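Local coordinates for esterase (Uncultured bacterium, PDB 5EGN), which degrades N-acyl homoserine lactones, the signal molecules of bacterial quorum sensing, and probably hydrolyses carboxylic esters, at residues 20-28 and 84-95; 134-143 and 169-180. The protein carries 2 engineered substitutions. All coordinates share one frame; numbering follows the deposited sequence.

In the fold
Contact 1 joins two neighbouring parallel strands, 21-25 and 87-92, in the middle of the eight-stranded sheet of an alpha/beta hydrolase fold. Contact 2 comes later in the chain and belongs to the helical insertion between strands 110-116 and 206-211, where the end of helix 128-136 and helix 138-146 pack against helix 177-185 and the loop after helix 159-168. The centres of the contacts lie about 24 Å apart, yet they touch: the ring of Phe28, beyond the end of strand 21-25, packs on Phe175 and Phe180. The sheet end with the probable nucleophile elbow thus directly contacts this insertion, probably the cap of the fold, consistent with an active site between the two.

Contact 1 of 2, residues 20-28 and 84-95; sequences VPIVFLHPF and VDRAVFVGNSIG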
loop_
_atom_site.group_PDB
_atom_site.type_symbol
_atom_site.label_atom_id
_atom_site.label_comp_id
_atom_site.label_asym_id
_atom_site.label_seq_id
_atom_site.Cartn_x
_atom_site.Cartn_y
_atom_site.Cartn_z
ATOM N N VAL A 20 -5.119 -20.081 -7.908
ATOM C CA VAL A 20 -4.217 -19.788 -9.016
ATOM C C VAL A 20 -3.371 -18.567 -8.679
ATOM O O VAL A 20 -3.907 -17.489 -8.432
ATOM C CB VAL A 20 -4.989 -19.547 -10.327
ATOM C CG1 VAL A 20 -4.040 -19.145 -11.444
ATOM C CG2 VAL A 20 -5.783 -20.785 -10.711
ATOM N N PRO A 21 -2.043 -18.735 -8.662
ATOM C CA PRO A 21 -1.117 -17.688 -8.214
ATOM C C PRO A 21 -1.032 -16.490 -9.156
ATOM O O PRO A 21 -0.968 -16.659 -10.374
ATOM C CB PRO A 21 0.236 -18.416 -8.156
ATOM C CG PRO A 21 -0.096 -19.878 -8.177
ATOM C CD PRO A 21 -1.337 -19.982 -8.996
ATOM N N ILE A 22 -1.032 -15.290 -8.584
ATOM C CA ILE A 22 -0.809 -14.066 -9.348
ATOM C C ILE A 22 0.363 -13.290 -8.759
ATOM O O ILE A 22 0.337 -12.916 -7.588
ATOM C CB ILE A 22 -2.052 -13.154 -9.366
ATOM C CG1 ILE A 22 -3.268 -13.895 -9.922
ATOM C CG2 ILE A 22 -1.775 -11.895 -10.178
ATOM C CD1 ILE A 22 -4.534 -13.066 -9.923
ATOM N N VAL A 23 1.387 -13.043 -9.566
ATOM C CA VAL A 23 2.570 -12.350 -9.071
ATOM C C VAL A 23 2.635 -10.898 -9.541
ATOM O O VAL A 23 2.702 -10.623 -10.740
ATOM C CB VAL A 23 3.859 -13.073 -9.494
ATOM C CG1 VAL A 23 5.073 -12.297 -9.026
ATOM C CG2 VAL A 23 3.880 -14.485 -8.926
ATOM N N PHE A 24 2.618 -9.973 -8.583
ATOM C CA PHE A 24 2.707 -8.548 -8.868
ATOM C C PHE A 24 4.135 -8.022 -8.704
ATOM O O PHE A 24 4.771 -8.150 -7.629
ATOM C CB PHE A 24 1.747 -7.755 -7.977
ATOM C CG PHE A 24 0.295 -8.093 -8.187
ATOM C CD1 PHE A 24 -0.331 -9.033 -7.385
ATOM C CD2 PHE A 24 -0.444 -7.470 -9.183
ATOM C CE1 PHE A 24 -1.666 -9.344 -7.569
ATOM C CE2 PHE A 24 -1.780 -7.776 -9.369
ATOM C CZ PHE A 24 -2.389 -8.715 -8.562
ATOM N N LEU A 25 4.611 -7.438 -9.802
ATOM C CA LEU A 25 5.952 -6.897 -9.938
ATOM C C LEU A 25 5.878 -5.392 -10.141
ATOM O O LEU A 25 5.470 -4.926 -11.205
ATOM C CB LEU A 25 6.668 -7.554 -11.118
ATOM C CG LEU A 25 6.693 -9.079 -11.094
ATOM C CD1 LEU A 25 7.360 -9.651 -12.336
ATOM C CD2 LEU A 25 7.408 -9.527 -9.838
ATOM N N HIS A 26 6.282 -4.640 -9.123
ATOM C CA HIS A 26 6.144 -3.184 -9.117
ATOM C C HIS A 26 7.079 -2.488 -10.110
ATOM O O HIS A 26 8.098 -3.054 -10.499
ATOM C CB HIS A 26 6.398 -2.651 -7.705
ATOM C CG HIS A 26 7.830 -2.733 -7.278
ATOM N ND1 HIS A 26 8.771 -1.793 -7.641
ATOM C CD2 HIS A 26 8.482 -3.647 -6.523
ATOM C CE1 HIS A 26 9.942 -2.124 -7.127
ATOM N NE2 HIS A 26 9.794 -3.244 -6.443
ATOM N N PRO A 27 6.739 -1.249 -10.513
ATOM C CA PRO A 27 7.615 -0.474 -11.402
ATOM C C PRO A 27 8.889 0.012 -10.716
ATOM O O PRO A 27 9.039 -0.126 -9.502
ATOM C CB PRO A 27 6.738 0.714 -11.810
ATOM C CG PRO A 27 5.781 0.865 -10.692
ATOM C CD PRO A 27 5.477 -0.537 -10.246
ATOM N N PHE A 28 9.791 0.583 -11.506
ATOM C CA PHE A 28 11.090 1.040 -11.027
ATOM C C PHE A 28 10.952 2.172 -10.007
ATOM O O PHE A 28 10.064 3.017 -10.127
ATOM C CB PHE A 28 11.947 1.483 -12.218
ATOM C CG PHE A 28 13.414 1.587 -11.913
ATOM C CD1 PHE A 28 14.091 0.541 -11.309
ATOM C CD2 PHE A 28 14.123 2.725 -12.262
ATOM C CE1 PHE A 28 15.445 0.639 -11.039
ATOM C CE2 PHE A 28 15.475 2.828 -11.997
ATOM C CZ PHE A 28 16.136 1.782 -11.384
ATOM N N VAL A 84 5.464 -22.715 -5.583
ATOM C CA VAL A 84 4.609 -22.391 -6.713
ATOM C C VAL A 84 5.200 -22.928 -8.010
ATOM O O VAL A 84 6.357 -22.660 -8.335
ATOM C CB VAL A 84 4.398 -20.867 -6.837
ATOM C CG1 VAL A 84 3.629 -20.531 -8.107
ATOM C CG2 VAL A 84 3.672 -20.333 -5.613
ATOM N N ASP A 85 4.398 -23.692 -8.745
ATOM C CA ASP A 85 4.822 -24.236 -10.029
ATOM C C ASP A 85 4.769 -23.175 -11.119
ATOM O O ASP A 85 5.802 -22.766 -11.644
ATOM C CB ASP A 85 3.959 -25.437 -10.419
ATOM C CG ASP A 85 4.247 -26.659 -9.573
ATOM O OD1 ASP A 85 5.188 -26.605 -8.754
ATOM O OD2 ASP A 85 3.548 -27.680 -9.738
ATOM N N ARG A 86 3.560 -22.737 -11.457
ATOM C CA ARG A 86 3.370 -21.696 -12.461
ATOM C C ARG A 86 2.538 -20.554 -11.894
ATOM O O ARG A 86 1.760 -20.750 -10.961
ATOM C CB ARG A 86 2.696 -22.265 -13.708
ATOM C CG ARG A 86 3.453 -23.395 -14.376
ATOM C CD ARG A 86 2.739 -23.864 -15.633
ATOM N NE ARG A 86 3.402 -25.012 -16.245
ATOM C CZ ARG A 86 4.231 -24.935 -17.282
ATOM N NH1 ARG A 86 4.501 -23.760 -17.836
ATOM N NH2 ARG A 86 4.791 -26.035 -17.766
ATOM N N ALA A 87 2.691 -19.362 -12.461
ATOM C CA ALA A 87 1.980 -18.201 -11.942
ATOM C C ALA A 87 1.535 -17.229 -13.032
ATOM O O ALA A 87 2.071 -17.224 -14.143
ATOM C CB ALA A 87 2.844 -17.476 -10.923
ATOM N N VAL A 88 0.534 -16.424 -12.695
ATOM C CA VAL A 88 0.122 -15.288 -13.507
ATOM C C VAL A 88 1.017 -14.107 -13.164
ATOM O O VAL A 88 1.134 -13.737 -11.999
ATOM C CB VAL A 88 -1.349 -14.910 -13.257
ATOM C CG1 VAL A 88 -1.644 -13.515 -13.800
ATOM C CG2 VAL A 88 -2.282 -15.952 -13.860
ATOM N N PHE A 89 1.660 -13.516 -14.164
ATOM C CA PHE A 89 2.595 -12.434 -13.886
ATOM C C PHE A 89 2.092 -11.077 -14.361
ATOM O O PHE A 89 1.825 -10.870 -15.546
ATOM C CB PHE A 89 3.958 -12.735 -14.509
ATOM C CG PHE A 89 4.665 -13.896 -13.872
ATOM C CD1 PHE A 89 5.329 -13.741 -12.667
ATOM C CD2 PHE A 89 4.654 -15.145 -14.471
ATOM C CE1 PHE A 89 5.976 -14.807 -12.073
ATOM C CE2 PHE A 89 5.299 -16.215 -13.883
ATOM C CZ PHE A 89 5.961 -16.045 -12.683
ATOM N N VAL A 90 1.969 -10.160 -13.409
ATOM C CA VAL A 90 1.556 -8.794 -13.687
ATOM C C VAL A 90 2.732 -7.848 -13.475
ATOM O O VAL A 90 3.120 -7.567 -12.341
ATOM C CB VAL A 90 0.378 -8.373 -12.794
ATOM C CG1 VAL A 90 -0.119 -6.995 -13.186
ATOM C CG2 VAL A 90 -0.745 -9.393 -12.894
ATOM N N GLY A 91 3.302 -7.364 -14.572
ATOM C CA GLY A 91 4.487 -6.531 -14.503
ATOM C C GLY A 91 4.268 -5.102 -14.954
ATOM O O GLY A 91 3.665 -4.851 -15.995
ATOM N N ASN A 92 4.772 -4.163 -14.159
ATOM C CA ASN A 92 4.671 -2.743 -14.461
ATOM C C ASN A 92 6.046 -2.144 -14.741
ATOM O O ASN A 92 6.945 -2.237 -13.906
ATOM C CB ASN A 92 3.994 -2.008 -13.305
ATOM C CG ASN A 92 3.602 -0.591 -13.661
ATOM O OD1 ASN A 92 3.457 0.261 -12.788
ATOM N ND2 ASN A 92 3.426 -0.331 -14.951
ATOM N N SER A 93 6.199 -1.535 -15.916
ATOM C CA SER A 93 7.487 -1.009 -16.372
ATOM C C SER A 93 8.575 -2.073 -16.316
ATOM O O SER A 93 8.592 -3.006 -17.118
ATOM C CB SER A 93 7.906 0.206 -15.537
ATOM O OG SER A 93 9.239 0.590 -15.821
ATOM N N ILE A 94 9.477 -1.923 -15.351
ATOM C CA ILE A 94 10.575 -2.859 -15.177
ATOM C C ILE A 94 10.044 -4.221 -14.741
ATOM O O ILE A 94 10.676 -5.246 -14.980
ATOM C CB ILE A 94 11.608 -2.338 -14.152
ATOM C CG1 ILE A 94 12.899 -3.156 -14.226
ATOM C CG2 ILE A 94 11.035 -2.347 -12.743
ATOM C CD1 ILE A 94 13.967 -2.692 -13.266
ATOM N N GLY A 95 8.870 -4.229 -14.117
ATOM C CA GLY A 95 8.226 -5.470 -13.729
ATOM C C GLY A 95 7.846 -6.274 -14.957
ATOM O O GLY A 95 7.922 -7.504 -14.957
#
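Pro21 O accepts from Val88 N at 2.8 Å, the first of five backbone hydrogen bonds that zip the parallel strands 21-25 and 87-92 together. Val88 O then takes Val23 N, Val23 O takes Val90 N, Val90 O takes Leu25 N, and Leu25 O takes Asn92 N at 3.1 Å. The axes of the two strands cross at -24°.

Apolar packing lies on both faces of this pair. On one, Ile22 and Val88 run side by side; with Ile22 CG1 beside the backbone N (chi1 -57°), the CG2 branch lies anti to that N and meets Val90 CG2 at 3.8 Å. The CD2 corner of the Phe24 ring rests on Val90 CB. On the other, Val23 CB lies 3.6 Å from Phe89 CD1, and its CG2 branch reaches Ala87 CB at 3.7 Å. Replacing Val23 with a glycine would probably open a gap beside the Phe89 ring and leave Ala87 without this neighbour, since both methyl branches touch one or the other. Gly95 packs under Leu25, whose CB lies 3.7 Å from Gly95 CA.

Past the end of strand 21-25, the Pro27 ring crosses the side chain of Asn92, its CG 3.2 Å from Asn92 OD1. That amide is tied elsewhere, ND2 to Leu116 O and OD1 to Gln245 NE2. Ile94 CD1 meets Phe28 CD1 at 3.8 Å.

Gly91, Ser93 and Gly95 fit the GxSxG pattern of a nucleophile elbow, so Ser93, with a positive phi of 53° at the sharp strand-to-helix turn, is probably the nucleophile, as in relatives of this fold. Backbone bonds thus supply the polar link and hydrocarbon lines both faces, the pairing running up to the turn that holds Ser93.

Contact 2 of 2, residues 134-143 and 169-180; sequences FQNDYIGAFG and FSVPSNFPKHVF
The Tyr138 ring carries the chain of Lys177 over one face and turns its CE1 edge to Phe180, and its atoms can be followed outward from the helix 138-146. The first torsion sets CG anti to the backbone N (chi1 163°), which turns the ring toward residues 169-180. At the root, CB lies 3.9 Å from Lys177 NZ, and CG faces Lys177 CE. Farther along, the lysine's bent chain lies across one face: Lys177 CD sits over the ring centre in a CH-pi contact, 3.7 Å from both CD2 and CE2 of Tyr138, while its ammonium makes an off-centre cation-pi contact and has Asp181 as a long, weak ionic partner. At the CE1 edge the ring meets the face of Phe180, Tyr138 CE1 lying 3.6 Å from Phe180 CG, an edge-to-face pair with planes at 57°. At the tip, OH comes up to the edge of the Phe175 ring, in its plane, near CE2, and also touches Phe169 CB at 3.6 Å.

Next to it, Phe142 and Phe169 form an offset stack, centroids 4.2 Å apart and planes at 23°, with Phe142 CB also over the Phe169 ring. Ile139 CG2 adds a contact at 3.8 Å to Phe169 CE1. Phe134 CD1 reaches Phe180 CZ at 3.5 Å, completing the aromatic cluster of Phe134, Tyr138 and Phe180.

Phe175 also meets Phe28 edge-to-face, and Ser173 bonds through OG to Gly17 N of the second subunit. Helices inserted in the chain between strands 110-116 and 206-211, and packed on one another through aromatic side chains, are consistent with the cap, or lid, of alpha/beta hydrolases.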
loop_
_atom_site.group_PDB
_atom_site.type_symbol
_atom_site.label_atom_id
_atom_site.label_comp_id
_atom_site.label_asym_id
_atom_site.label_seq_id
_atom_site.Cartn_x
_atom_site.Cartn_y
_atom_site.Cartn_z
ATOM N N PHE A 134 19.867 13.141 -16.347
ATOM C CA PHE A 134 19.999 12.286 -15.171
ATOM C C PHE A 134 21.410 12.343 -14.591
ATOM O O PHE A 134 21.602 12.129 -13.393
ATOM C CB PHE A 134 19.630 10.839 -15.506
ATOM C CG PHE A 134 18.159 10.547 -15.408
ATOM C CD1 PHE A 134 17.552 10.394 -14.172
ATOM C CD2 PHE A 134 17.384 10.419 -16.549
ATOM C CE1 PHE A 134 16.200 10.121 -14.075
ATOM C CE2 PHE A 134 16.031 10.146 -16.459
ATOM C CZ PHE A 134 15.439 9.998 -15.220
ATOM N N GLN A 135 22.394 12.622 -15.440
ATOM C CA GLN A 135 23.767 12.788 -14.967
ATOM C C GLN A 135 23.985 14.160 -14.331
ATOM O O GLN A 135 24.826 14.322 -13.448
ATOM C CB GLN A 135 24.761 12.591 -16.113
ATOM N N ASN A 136 23.221 15.145 -14.787
ATOM C CA ASN A 136 23.397 16.526 -14.359
ATOM C C ASN A 136 22.589 16.831 -13.104
ATOM O O ASN A 136 23.104 17.398 -12.141
ATOM C CB ASN A 136 23.008 17.474 -15.497
ATOM C CG ASN A 136 22.975 18.926 -15.067
ATOM O OD1 ASN A 136 21.947 19.427 -14.614
ATOM N ND2 ASN A 136 24.100 19.615 -15.223
ATOM N N ASP A 137 21.319 16.443 -13.122
ATOM C CA ASP A 137 20.439 16.632 -11.980
ATOM C C ASP A 137 19.490 15.447 -11.875
ATOM O O ASP A 137 18.482 15.387 -12.567
ATOM C CB ASP A 137 19.658 17.941 -12.105
ATOM C CG ASP A 137 19.002 18.356 -10.803
ATOM O OD1 ASP A 137 19.055 17.575 -9.826
ATOM O OD2 ASP A 137 18.427 19.462 -10.756
ATOM N N TYR A 138 19.830 14.505 -11.007
ATOM C CA TYR A 138 19.084 13.257 -10.881
ATOM C C TYR A 138 17.611 13.467 -10.524
ATOM O O TYR A 138 16.718 13.064 -11.275
ATOM C CB TYR A 138 19.744 12.361 -9.835
ATOM C CG TYR A 138 18.859 11.243 -9.332
ATOM C CD1 TYR A 138 18.560 10.151 -10.135
ATOM C CD2 TYR A 138 18.329 11.274 -8.048
ATOM C CE1 TYR A 138 17.754 9.122 -9.674
ATOM C CE2 TYR A 138 17.520 10.255 -7.579
ATOM C CZ TYR A 138 17.238 9.182 -8.396
ATOM O OH TYR A 138 16.440 8.165 -7.931
ATOM N N ILE A 139 17.367 14.094 -9.378
ATOM C CA ILE A 139 16.017 14.282 -8.856
ATOM C C ILE A 139 15.160 15.143 -9.787
ATOM O O ILE A 139 13.981 14.852 -10.015
ATOM C CB ILE A 139 16.067 14.914 -7.453
ATOM C CG1 ILE A 139 16.715 13.940 -6.463
ATOM C CG2 ILE A 139 14.677 15.298 -6.973
ATOM C CD1 ILE A 139 17.145 14.574 -5.160
ATOM N N GLY A 140 15.764 16.199 -10.329
ATOM C CA GLY A 140 15.081 17.085 -11.253
ATOM C C GLY A 140 14.668 16.368 -12.525
ATOM O O GLY A 140 13.508 16.439 -12.941
ATOM N N ALA A 141 15.621 15.669 -13.137
ATOM C CA ALA A 141 15.349 14.886 -14.337
ATOM C C ALA A 141 14.263 13.842 -14.089
ATOM O O ALA A 141 13.367 13.667 -14.918
ATOM C CB ALA A 141 16.619 14.215 -14.834
ATOM N N PHE A 142 14.343 13.154 -12.952
ATOM C CA PHE A 142 13.363 12.121 -12.622
ATOM C C PHE A 142 11.969 12.721 -12.455
ATOM O O PHE A 142 10.981 12.139 -12.900
ATOM C CB PHE A 142 13.765 11.369 -11.350
ATOM C CG PHE A 142 13.314 9.929 -11.328
ATOM C CD1 PHE A 142 14.239 8.896 -11.297
ATOM C CD2 PHE A 142 11.966 9.610 -11.349
ATOM C CE1 PHE A 142 13.823 7.575 -11.280
ATOM C CE2 PHE A 142 11.548 8.294 -11.332
ATOM C CZ PHE A 142 12.476 7.275 -11.299
ATOM N N GLY A 143 11.890 13.879 -11.806
ATOM C CA GLY A 143 10.625 14.579 -11.658
ATOM C C GLY A 143 10.038 14.931 -13.014
ATOM O O GLY A 143 8.860 14.671 -13.295
ATOM N N PHE A 169 11.355 8.001 -5.155
ATOM C CA PHE A 169 12.777 8.045 -5.486
ATOM C C PHE A 169 13.534 9.091 -4.673
ATOM O O PHE A 169 14.757 9.192 -4.771
ATOM C CB PHE A 169 12.981 8.301 -6.985
ATOM C CG PHE A 169 12.522 9.658 -7.450
ATOM C CD1 PHE A 169 13.364 10.755 -7.372
ATOM C CD2 PHE A 169 11.263 9.826 -7.999
ATOM C CE1 PHE A 169 12.952 11.997 -7.806
ATOM C CE2 PHE A 169 10.849 11.067 -8.440
ATOM C CZ PHE A 169 11.694 12.153 -8.342
ATOM N N SER A 170 12.808 9.865 -3.875
ATOM C CA SER A 170 13.432 10.882 -3.036
ATOM C C SER A 170 13.701 10.339 -1.639
ATOM O O SER A 170 14.353 10.992 -0.824
ATOM C CB SER A 170 12.550 12.130 -2.959
ATOM O OG SER A 170 12.396 12.724 -4.236
ATOM N N VAL A 171 13.196 9.141 -1.367
ATOM C CA VAL A 171 13.423 8.491 -0.083
ATOM C C VAL A 171 14.476 7.394 -0.220
ATOM O O VAL A 171 14.207 6.338 -0.795
ATOM C CB VAL A 171 12.122 7.894 0.488
ATOM C CG1 VAL A 171 12.400 7.157 1.790
ATOM C CG2 VAL A 171 11.090 8.990 0.704
ATOM N N PRO A 172 15.686 7.647 0.307
ATOM C CA PRO A 172 16.810 6.707 0.227
ATOM C C PRO A 172 16.495 5.374 0.893
ATOM O O PRO A 172 17.072 4.349 0.532
ATOM C CB PRO A 172 17.932 7.434 0.979
ATOM C CG PRO A 172 17.555 8.872 0.932
ATOM C CD PRO A 172 16.061 8.892 0.998
ATOM N N SER A 173 15.585 5.400 1.859
ATOM C CA SER A 173 15.182 4.197 2.572
ATOM C C SER A 173 14.433 3.244 1.648
ATOM O O SER A 173 14.478 2.029 1.826
ATOM C CB SER A 173 14.309 4.559 3.774
ATOM O OG SER A 173 14.738 5.773 4.364
ATOM N N ASN A 174 13.745 3.807 0.661
ATOM C CA ASN A 174 12.990 3.015 -0.301
ATOM C C ASN A 174 13.784 2.774 -1.578
ATOM O O ASN A 174 13.810 1.664 -2.108
ATOM C CB ASN A 174 11.665 3.707 -0.630
ATOM C CG ASN A 174 10.897 3.007 -1.733
ATOM O OD1 ASN A 174 10.263 1.979 -1.506
ATOM N ND2 ASN A 174 10.941 3.572 -2.935
ATOM N N PHE A 175 14.437 3.824 -2.060
ATOM C CA PHE A 175 15.176 3.761 -3.311
ATOM C C PHE A 175 16.421 4.633 -3.226
ATOM O O PHE A 175 16.370 5.825 -3.525
ATOM C CB PHE A 175 14.284 4.204 -4.472
ATOM C CG PHE A 175 14.932 4.086 -5.821
ATOM C CD1 PHE A 175 15.163 2.845 -6.387
ATOM C CD2 PHE A 175 15.283 5.218 -6.537
ATOM C CE1 PHE A 175 15.749 2.731 -7.632
ATOM C CE2 PHE A 175 15.869 5.112 -7.785
ATOM C CZ PHE A 175 16.102 3.866 -8.333
ATOM N N PRO A 176 17.547 4.040 -2.805
ATOM C CA PRO A 176 18.795 4.797 -2.685
ATOM C C PRO A 176 19.410 5.093 -4.046
ATOM O O PRO A 176 19.067 4.448 -5.034
ATOM C CB PRO A 176 19.690 3.868 -1.865
ATOM C CG PRO A 176 19.198 2.511 -2.178
ATOM C CD PRO A 176 17.717 2.629 -2.419
ATOM N N LYS A 177 20.313 6.065 -4.086
ATOM C CA LYS A 177 20.878 6.548 -5.340
ATOM C C LYS A 177 21.775 5.519 -6.025
ATOM O O LYS A 177 21.831 5.442 -7.258
ATOM C CB LYS A 177 21.660 7.835 -5.086
ATOM C CG LYS A 177 22.077 8.558 -6.340
ATOM C CD LYS A 177 20.916 8.748 -7.293
ATOM C CE LYS A 177 21.433 8.747 -8.719
ATOM N NZ LYS A 177 22.540 9.728 -8.918
ATOM N N HIS A 178 22.470 4.727 -5.216
ATOM C CA HIS A 178 23.416 3.751 -5.741
ATOM C C HIS A 178 22.708 2.625 -6.488
ATOM O O HIS A 178 23.292 1.993 -7.364
ATOM C CB HIS A 178 24.277 3.175 -4.616
ATOM C CG HIS A 178 23.599 2.105 -3.816
ATOM N ND1 HIS A 178 22.876 2.373 -2.674
ATOM C CD2 HIS A 178 23.551 0.762 -3.986
ATOM C CE1 HIS A 178 22.402 1.241 -2.182
ATOM N NE2 HIS A 178 22.797 0.250 -2.959
ATOM N N VAL A 179 21.453 2.369 -6.133
ATOM C CA VAL A 179 20.663 1.373 -6.843
ATOM C C VAL A 179 20.327 1.886 -8.238
ATOM O O VAL A 179 20.413 1.144 -9.219
ATOM C CB VAL A 179 19.372 1.019 -6.086
ATOM C CG1 VAL A 179 18.459 0.164 -6.950
ATOM C CG2 VAL A 179 19.711 0.292 -4.802
ATOM N N PHE A 180 19.957 3.160 -8.325
ATOM C CA PHE A 180 19.715 3.785 -9.620
ATOM C C PHE A 180 20.982 3.721 -10.464
ATOM O O PHE A 180 20.953 3.241 -11.597
ATOM C CB PHE A 180 19.254 5.236 -9.459
ATOM C CG PHE A 180 19.034 5.951 -10.765
ATOM C CD1 PHE A 180 19.997 6.805 -11.278
ATOM C CD2 PHE A 180 17.866 5.755 -11.488
ATOM C CE1 PHE A 180 19.796 7.457 -12.478
ATOM C CE2 PHE A 180 17.661 6.406 -12.687
ATOM C CZ PHE A 180 18.628 7.257 -13.182
#